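Local coordinates for putative cell invasion protein with MAC/Perforin domain (Bacteroides thetaiotaomicron VPI-5482, PDB 3KK7), which is of unproven function but belongs to the membrane-attack complex/perforin family, whose best-known members assemble into membrane pores, at residues A[165-171]-A[333-339]; A[69-73]-A[296-300]. All coordinates share one frame; numbering follows the deposited sequence.

Interaction 1 (A[165-171]-A[333-339])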
ATOM      1  N   GLU A 165      -6.772  -9.978  25.104  1.00 24.54           N
ATOM      2  CA  GLU A 165      -5.516  -9.221  25.069  1.00 25.25           C
ATOM      3  C   GLU A 165      -5.074  -8.746  26.444  1.00 24.79           C
ATOM      4  O   GLU A 165      -5.851  -8.122  27.194  1.00 24.50           O
ATOM      5  CB  GLU A 165      -5.670  -7.988  24.167  1.00 25.21           C
ATOM      6  CG  GLU A 165      -6.110  -8.345  22.792  1.00 28.16           C
ATOM      7  CD  GLU A 165      -6.143  -7.190  21.810  1.00 30.44           C
ATOM      8  OE1 GLU A 165      -6.335  -6.006  22.195  1.00 32.98           O
ATOM      9  OE2 GLU A 165      -5.997  -7.509  20.624  1.00 29.84           O
ATOM     10  N   VAL A 166      -3.827  -9.033  26.781  1.00 24.41           N
ATOM     11  CA  VAL A 166      -3.225  -8.374  27.918  1.00 24.58           C
ATOM     12  C   VAL A 166      -2.343  -7.275  27.326  1.00 24.92           C
ATOM     13  O   VAL A 166      -1.391  -7.539  26.587  1.00 24.55           O
ATOM     14  CB  VAL A 166      -2.474  -9.325  28.786  1.00 24.46           C
ATOM     15  CG1 VAL A 166      -1.899  -8.563  29.998  1.00 23.10           C
ATOM     16  CG2 VAL A 166      -3.414 -10.405  29.224  1.00 24.58           C
ATOM     17  N   VAL A 167      -2.722  -6.033  27.588  1.00 25.33           N
ATOM     18  CA  VAL A 167      -2.083  -4.914  26.939  1.00 25.39           C
ATOM     19  C   VAL A 167      -1.119  -4.301  27.924  1.00 26.89           C
ATOM     20  O   VAL A 167      -1.455  -4.024  29.090  1.00 26.47           O
ATOM     21  CB  VAL A 167      -3.103  -3.903  26.389  1.00 25.34           C
ATOM     22  CG1 VAL A 167      -2.401  -2.702  25.799  1.00 23.00           C
ATOM     23  CG2 VAL A 167      -3.982  -4.588  25.346  1.00 21.91           C
ATOM     24  N   ASN A 168       0.103  -4.127  27.445  1.00 28.05           N
ATOM     25  CA  ASN A 168       1.147  -3.626  28.296  1.00 29.39           C
ATOM     26  C   ASN A 168       1.806  -2.359  27.797  1.00 29.31           C
ATOM     27  O   ASN A 168       2.340  -1.587  28.583  1.00 29.54           O
ATOM     28  CB  ASN A 168       2.183  -4.703  28.481  1.00 29.90           C
ATOM     29  CG  ASN A 168       2.939  -4.540  29.744  1.00 31.81           C
ATOM     30  OD1 ASN A 168       2.374  -4.705  30.839  1.00 37.55           O
ATOM     31  ND2 ASN A 168       4.228  -4.226  29.625  1.00 33.21           N
ATOM     32  N   GLY A 169       1.750  -2.131  26.496  1.00 29.42           N
ATOM     33  CA  GLY A 169       2.352  -0.956  25.928  1.00 29.43           C
ATOM     34  C   GLY A 169       1.694  -0.462  24.666  1.00 29.68           C
ATOM     35  O   GLY A 169       0.730  -1.040  24.143  1.00 29.19           O
HETATM   36  N   MSE A 170       2.296   0.600  24.156  1.00 30.14           N
HETATM   37  CA  MSE A 170       1.728   1.399  23.102  1.00 30.65           C
HETATM   38  C   MSE A 170       2.909   2.109  22.439  1.00 29.70           C
HETATM   39  O   MSE A 170       3.721   2.728  23.131  1.00 29.69           O
HETATM   40  CB  MSE A 170       0.812   2.378  23.803  1.00 31.20           C
HETATM   41  CG  MSE A 170       0.037   3.250  22.944  1.00 35.28           C
HETATM   42 SE   MSE A 170      -1.304   4.230  24.024  0.75 40.65          SE
HETATM   43  CE  MSE A 170      -2.101   5.147  22.463  1.00 38.31           C
ATOM     44  N   LEU A 171       3.044   1.985  21.121  1.00 28.51           N
ATOM     45  CA  LEU A 171       4.145   2.641  20.401  1.00 28.00           C
ATOM     46  C   LEU A 171       3.601   3.460  19.291  1.00 26.78           C
ATOM     47  O   LEU A 171       2.739   2.985  18.578  1.00 27.26           O
ATOM     48  CB  LEU A 171       5.121   1.647  19.788  1.00 27.90           C
ATOM     49  CG  LEU A 171       6.228   1.134  20.687  1.00 30.25           C
ATOM     50  CD1 LEU A 171       5.646   0.128  21.689  1.00 33.29           C
ATOM     51  CD2 LEU A 171       7.285   0.476  19.811  1.00 33.34           C
ATOM     52  N   HIS A 333       6.554 -10.244  25.275  1.00 28.73           N
ATOM     53  CA  HIS A 333       5.510  -9.473  24.624  1.00 28.29           C
ATOM     54  C   HIS A 333       5.824  -9.228  23.143  1.00 27.91           C
ATOM     55  O   HIS A 333       6.974  -9.323  22.716  1.00 28.77           O
ATOM     56  CB  HIS A 333       5.291  -8.180  25.392  1.00 27.91           C
ATOM     57  CG  HIS A 333       4.706  -8.403  26.746  1.00 28.18           C
ATOM     58  ND1 HIS A 333       4.223  -7.379  27.526  1.00 27.56           N
ATOM     59  CD2 HIS A 333       4.481  -9.548  27.442  1.00 27.79           C
ATOM     60  CE1 HIS A 333       3.754  -7.881  28.659  1.00 28.18           C
ATOM     61  NE2 HIS A 333       3.900  -9.195  28.634  1.00 26.15           N
ATOM     62  N   THR A 334       4.797  -8.958  22.351  1.00 26.86           N
ATOM     63  CA  THR A 334       5.004  -8.685  20.938  1.00 26.08           C
ATOM     64  C   THR A 334       3.903  -7.739  20.484  1.00 25.40           C
ATOM     65  O   THR A 334       3.115  -7.293  21.304  1.00 24.37           O
ATOM     66  CB  THR A 334       5.038  -9.983  20.106  1.00 25.82           C
ATOM     67  OG1 THR A 334       5.488  -9.678  18.780  1.00 26.79           O
ATOM     68  CG2 THR A 334       3.657 -10.644  20.043  1.00 25.02           C
HETATM   69  N   MSE A 335       3.868  -7.408  19.202  1.00 25.45           N
HETATM   70  CA  MSE A 335       2.777  -6.591  18.670  1.00 25.97           C
HETATM   71  C   MSE A 335       1.484  -7.421  18.650  1.00 25.90           C
HETATM   72  O   MSE A 335       1.465  -8.489  18.065  1.00 25.66           O
HETATM   73  CB  MSE A 335       3.101  -6.118  17.260  1.00 26.29           C
HETATM   74  CG  MSE A 335       1.967  -5.338  16.584  1.00 26.31           C
HETATM   75 SE   MSE A 335       2.584  -4.643  14.891  0.75 25.44          SE
HETATM   76  CE  MSE A 335       1.531  -5.685  13.636  1.00 26.68           C
ATOM     77  N   ILE A 336       0.411  -6.911  19.264  1.00 25.82           N
ATOM     78  CA  ILE A 336      -0.833  -7.658  19.387  1.00 25.33           C
ATOM     79  C   ILE A 336      -2.115  -7.029  18.799  1.00 25.65           C
ATOM     80  O   ILE A 336      -3.126  -7.725  18.666  1.00 25.00           O
ATOM     81  CB  ILE A 336      -1.088  -8.017  20.843  1.00 25.27           C
ATOM     82  CG1 ILE A 336      -1.238  -6.761  21.694  1.00 25.74           C
ATOM     83  CG2 ILE A 336       0.023  -8.892  21.347  1.00 24.09           C
ATOM     84  CD1 ILE A 336      -1.852  -7.020  23.064  1.00 24.14           C
ATOM     85  N   ASP A 337      -2.095  -5.742  18.454  1.00 25.87           N
ATOM     86  CA  ASP A 337      -3.286  -5.072  17.884  1.00 25.95           C
ATOM     87  C   ASP A 337      -2.857  -3.708  17.401  1.00 25.96           C
ATOM     88  O   ASP A 337      -1.739  -3.276  17.683  1.00 25.95           O
ATOM     89  CB  ASP A 337      -4.416  -4.919  18.920  1.00 26.07           C
ATOM     90  CG  ASP A 337      -5.830  -5.082  18.315  1.00 27.54           C
ATOM     91  OD1 ASP A 337      -6.006  -4.691  17.134  1.00 28.09           O
ATOM     92  OD2 ASP A 337      -6.761  -5.578  19.028  1.00 26.28           O
ATOM     93  N   LEU A 338      -3.743  -3.029  16.688  1.00 25.72           N
ATOM     94  CA  LEU A 338      -3.431  -1.744  16.080  1.00 25.42           C
ATOM     95  C   LEU A 338      -4.235  -0.616  16.744  1.00 25.30           C
ATOM     96  O   LEU A 338      -5.357  -0.814  17.176  1.00 24.46           O
ATOM     97  CB  LEU A 338      -3.741  -1.781  14.583  1.00 25.29           C
ATOM     98  CG  LEU A 338      -2.935  -2.774  13.740  1.00 26.44           C
ATOM     99  CD1 LEU A 338      -3.535  -2.921  12.348  1.00 26.67           C
ATOM    100  CD2 LEU A 338      -1.461  -2.362  13.630  1.00 26.93           C
ATOM    101  N   GLN A 339      -3.618   0.559  16.830  1.00 24.95           N
ATOM    102  CA  GLN A 339      -4.280   1.766  17.267  1.00 24.54           C
ATOM    103  C   GLN A 339      -5.118   2.281  16.131  1.00 24.24           C
ATOM    104  O   GLN A 339      -4.809   2.033  14.969  1.00 23.92           O
ATOM    105  CB  GLN A 339      -3.253   2.850  17.597  1.00 24.38           C
ATOM    106  CG  GLN A 339      -2.421   2.562  18.798  1.00 22.93           C
ATOM    107  CD  GLN A 339      -1.447   3.689  19.103  1.00 22.05           C
ATOM    108  OE1 GLN A 339      -1.777   4.882  18.946  1.00 18.46           O
ATOM    109  NE2 GLN A 339      -0.248   3.320  19.589  1.00 18.67           N
TER
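With E165 facing I336, strand 165-171 passes over strand 334-338 almost crosswise: the axes come within 8.5 Å, their directions 106° apart, so side chains rather than paired backbones make the contact. I336 meets the first half of strand 165-171. Its CG1 lies between the backbone N and the carbonyl carbon (chi1 62°), and from there CD1 rests 3.6 Å from the backbone O of V166 and 4.0 Å from V167 CG2. The V167 side chain leaves its backbone pointing away from the other strand, yet the branch at CB gives valine a methyl, CG2, on the I336 side. Beside it, E165 extends its carboxylate until OE2 is 2.6 Å from D337 OD2, with the two planes nearly perpendicular. The bases nearby probably make two buried acids this close tolerable: K104 forms a salt bridge with D337 OD2, and R221 adds weaker, long ion pairs to both acids. D337 OD1 meanwhile accepts the backbone N-H of L338. At the H333 end of segment 333-339, N168 meets the edge of the imidazole ring, CG lying in the ring plane 3.6 Å from CE1, and amide and ring stand 83° apart; the ring's NE2 binds the carbonyl O of L327. At its Q339 end, the long selenomethionine chain of M170 crosses the Q339 amide, CG lying 3.4 Å from NE2 and CE 3.5 Å from OE1. Glutamine suits the place because NE2 donates to the O of Y216 while OE1 accepts from ND2 of N172. The classic bulge of N168 and G169 against T218 lies in strand 157-173, which pairs with strands 93-108, 211-218 and 220-230 in the bent MACPF sheet, while strand 334-338 runs antiparallel to 211-218.

Interaction 2 (A[69-73]-A[296-300])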
ATOM      1  N   ILE A  69      -6.027  -8.728  12.647  1.00 25.61           N
ATOM      2  CA  ILE A  69      -5.657  -7.320  12.691  1.00 25.40           C
ATOM      3  C   ILE A  69      -4.642  -7.066  13.804  1.00 25.21           C
ATOM      4  O   ILE A  69      -4.910  -7.347  14.973  1.00 23.70           O
ATOM      5  CB  ILE A  69      -6.888  -6.440  12.957  1.00 25.20           C
ATOM      6  CG1 ILE A  69      -7.948  -6.641  11.867  1.00 25.43           C
ATOM      7  CG2 ILE A  69      -6.477  -4.960  13.045  1.00 25.39           C
ATOM      8  CD1 ILE A  69      -9.343  -6.259  12.327  1.00 23.21           C
ATOM      9  N   GLY A  70      -3.490  -6.534  13.425  1.00 25.18           N
ATOM     10  CA  GLY A  70      -2.452  -6.190  14.390  1.00 26.11           C
ATOM     11  C   GLY A  70      -1.517  -7.319  14.789  1.00 26.44           C
ATOM     12  O   GLY A  70      -0.631  -7.120  15.616  1.00 27.37           O
ATOM     13  N   ASP A  71      -1.715  -8.491  14.187  1.00 26.52           N
ATOM     14  CA  ASP A  71      -0.887  -9.674  14.394  1.00 26.07           C
ATOM     15  C   ASP A  71       0.553  -9.381  13.929  1.00 25.93           C
ATOM     16  O   ASP A  71       0.766  -9.022  12.776  1.00 25.64           O
ATOM     17  CB  ASP A  71      -1.525 -10.827  13.585  1.00 26.15           C
ATOM     18  CG  ASP A  71      -0.757 -12.155  13.651  1.00 25.51           C
ATOM     19  OD1 ASP A  71       0.393 -12.224  14.150  1.00 25.24           O
ATOM     20  OD2 ASP A  71      -1.343 -13.150  13.162  1.00 25.89           O
ATOM     21  N   PHE A  72       1.522  -9.585  14.823  1.00 25.65           N
ATOM     22  CA  PHE A  72       2.925  -9.342  14.537  1.00 25.56           C
ATOM     23  C   PHE A  72       3.432 -10.096  13.315  1.00 25.69           C
ATOM     24  O   PHE A  72       4.315  -9.609  12.628  1.00 26.19           O
ATOM     25  CB  PHE A  72       3.808  -9.661  15.753  1.00 25.47           C
ATOM     26  CG  PHE A  72       4.003 -11.120  16.002  1.00 26.10           C
ATOM     27  CD1 PHE A  72       5.055 -11.803  15.399  1.00 26.42           C
ATOM     28  CD2 PHE A  72       3.147 -11.816  16.834  1.00 26.57           C
ATOM     29  CE1 PHE A  72       5.259 -13.158  15.629  1.00 26.19           C
ATOM     30  CE2 PHE A  72       3.333 -13.191  17.062  1.00 26.31           C
ATOM     31  CZ  PHE A  72       4.393 -13.860  16.456  1.00 26.25           C
ATOM     32  N   ALA A  73       2.886 -11.279  13.047  1.00 26.00           N
ATOM     33  CA  ALA A  73       3.255 -12.055  11.860  1.00 25.94           C
ATOM     34  C   ALA A  73       3.045 -11.263  10.542  1.00 26.29           C
ATOM     35  O   ALA A  73       3.708 -11.522   9.566  1.00 26.77           O
ATOM     36  CB  ALA A  73       2.465 -13.375  11.821  1.00 25.38           C
ATOM     37  N   LYS A 296      -5.012 -19.099  18.256  1.00 24.32           N
ATOM     38  CA  LYS A 296      -3.609 -18.780  18.053  1.00 24.87           C
ATOM     39  C   LYS A 296      -3.246 -17.753  19.091  1.00 24.74           C
ATOM     40  O   LYS A 296      -3.995 -16.793  19.279  1.00 24.42           O
ATOM     41  CB  LYS A 296      -3.342 -18.183  16.664  1.00 25.13           C
ATOM     42  CG  LYS A 296      -1.812 -17.993  16.385  1.00 26.95           C
ATOM     43  CD  LYS A 296      -1.451 -17.616  14.925  1.00 27.40           C
ATOM     44  CE  LYS A 296      -1.727 -16.165  14.578  1.00 26.53           C
ATOM     45  NZ  LYS A 296      -1.082 -15.812  13.276  1.00 26.26           N
ATOM     46  N   THR A 297      -2.116 -17.941  19.771  1.00 24.96           N
ATOM     47  CA  THR A 297      -1.663 -16.973  20.766  1.00 24.35           C
ATOM     48  C   THR A 297      -0.535 -16.174  20.153  1.00 24.90           C
ATOM     49  O   THR A 297       0.216 -16.679  19.319  1.00 24.34           O
ATOM     50  CB  THR A 297      -1.220 -17.626  22.077  1.00 24.45           C
ATOM     51  OG1 THR A 297      -0.276 -18.665  21.814  1.00 24.10           O
ATOM     52  CG2 THR A 297      -2.404 -18.210  22.809  1.00 23.05           C
ATOM     53  N   LEU A 298      -0.472 -14.902  20.534  1.00 25.74           N
ATOM     54  CA  LEU A 298       0.551 -13.981  20.070  1.00 26.29           C
ATOM     55  C   LEU A 298       1.367 -13.604  21.287  1.00 27.11           C
ATOM     56  O   LEU A 298       0.822 -13.013  22.226  1.00 27.89           O
ATOM     57  CB  LEU A 298      -0.061 -12.721  19.485  1.00 25.54           C
ATOM     58  CG  LEU A 298      -0.954 -12.877  18.267  1.00 25.95           C
ATOM     59  CD1 LEU A 298      -1.332 -11.500  17.759  1.00 25.31           C
ATOM     60  CD2 LEU A 298      -0.280 -13.644  17.186  1.00 25.10           C
ATOM     61  N   GLY A 299       2.650 -13.962  21.284  1.00 27.33           N
ATOM     62  CA  GLY A 299       3.538 -13.658  22.398  1.00 27.53           C
ATOM     63  C   GLY A 299       3.366 -14.636  23.531  1.00 27.56           C
ATOM     64  O   GLY A 299       2.656 -15.627  23.411  1.00 27.15           O
ATOM     65  N   GLY A 300       4.021 -14.340  24.647  1.00 28.34           N
ATOM     66  CA  GLY A 300       4.012 -15.227  25.820  1.00 28.48           C
ATOM     67  C   GLY A 300       4.722 -16.526  25.529  1.00 28.73           C
ATOM     68  O   GLY A 300       5.492 -16.619  24.579  1.00 28.74           O
TER
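L298 reaches from the end of strand 288-298 into the bend of D71 and F72. Its CB already comes 4.2 Å from F72 CE2. CG, set anti to the carbonyl carbon (chi1 -62°), then splits the chain so that both methyls meet the loop: CD1 lies 3.9 Å from D71 CA, while CD2 packs 3.6 Å from F72 CE2 and touches D71 OD1 at 3.4 Å. A forked leucine thus serves two neighbours at once, sliding past the phenylalanine in the opposite direction and crossing the aspartate at about a right angle. D71 makes an Asx turn: OD1 accepts the backbone N-H of A73 from above the carboxylate plane, with A73 N 2.9 Å from D71 OD1, at the entry to the 3-10 segment that begins at F72. Strand 288-298 belongs to the antiparallel MACPF sheet, and its K296 and L298 are bonded through the backbone to S223 and R221 of strand 220-230. From strand 288-298 K296 stretches across to the same aspartate. The lysine bends at chi3 (77°), and NZ meets the syn lone pair of D71 OD2 at 2.7 Å in a salt bridge; T66 OG1 also bonds OD2, so this buried oxygen is gripped twice. Beyond L298, G299 takes a positive phi that favours glycine and brings its N obliquely beside the F72 ring.

Overall arrangement
The centres of the two interactions lie about 9 Å apart, on the same side of the chain's centre, and both reach the same bent antiparallel sheet within the MACPF range. In sequence their segments alternate, 69-73, 165-171, 296-300, then 333-339, so the loop and strands are interlaced rather than stacked one after another. The two interactions touch directly: M335 CE packs 3.3 Å from G70 O, L338 CG meets G70 CA and T334 CG2 meets F72 CD2, setting loop 69-73 between strands 334-338 and 288-298. R221 of strand 220-230 joins both, bonding the carbonyl O atoms of I69 and I336. Parts of the MACPF region far apart in sequence are thereby packed together at one place on its sheet.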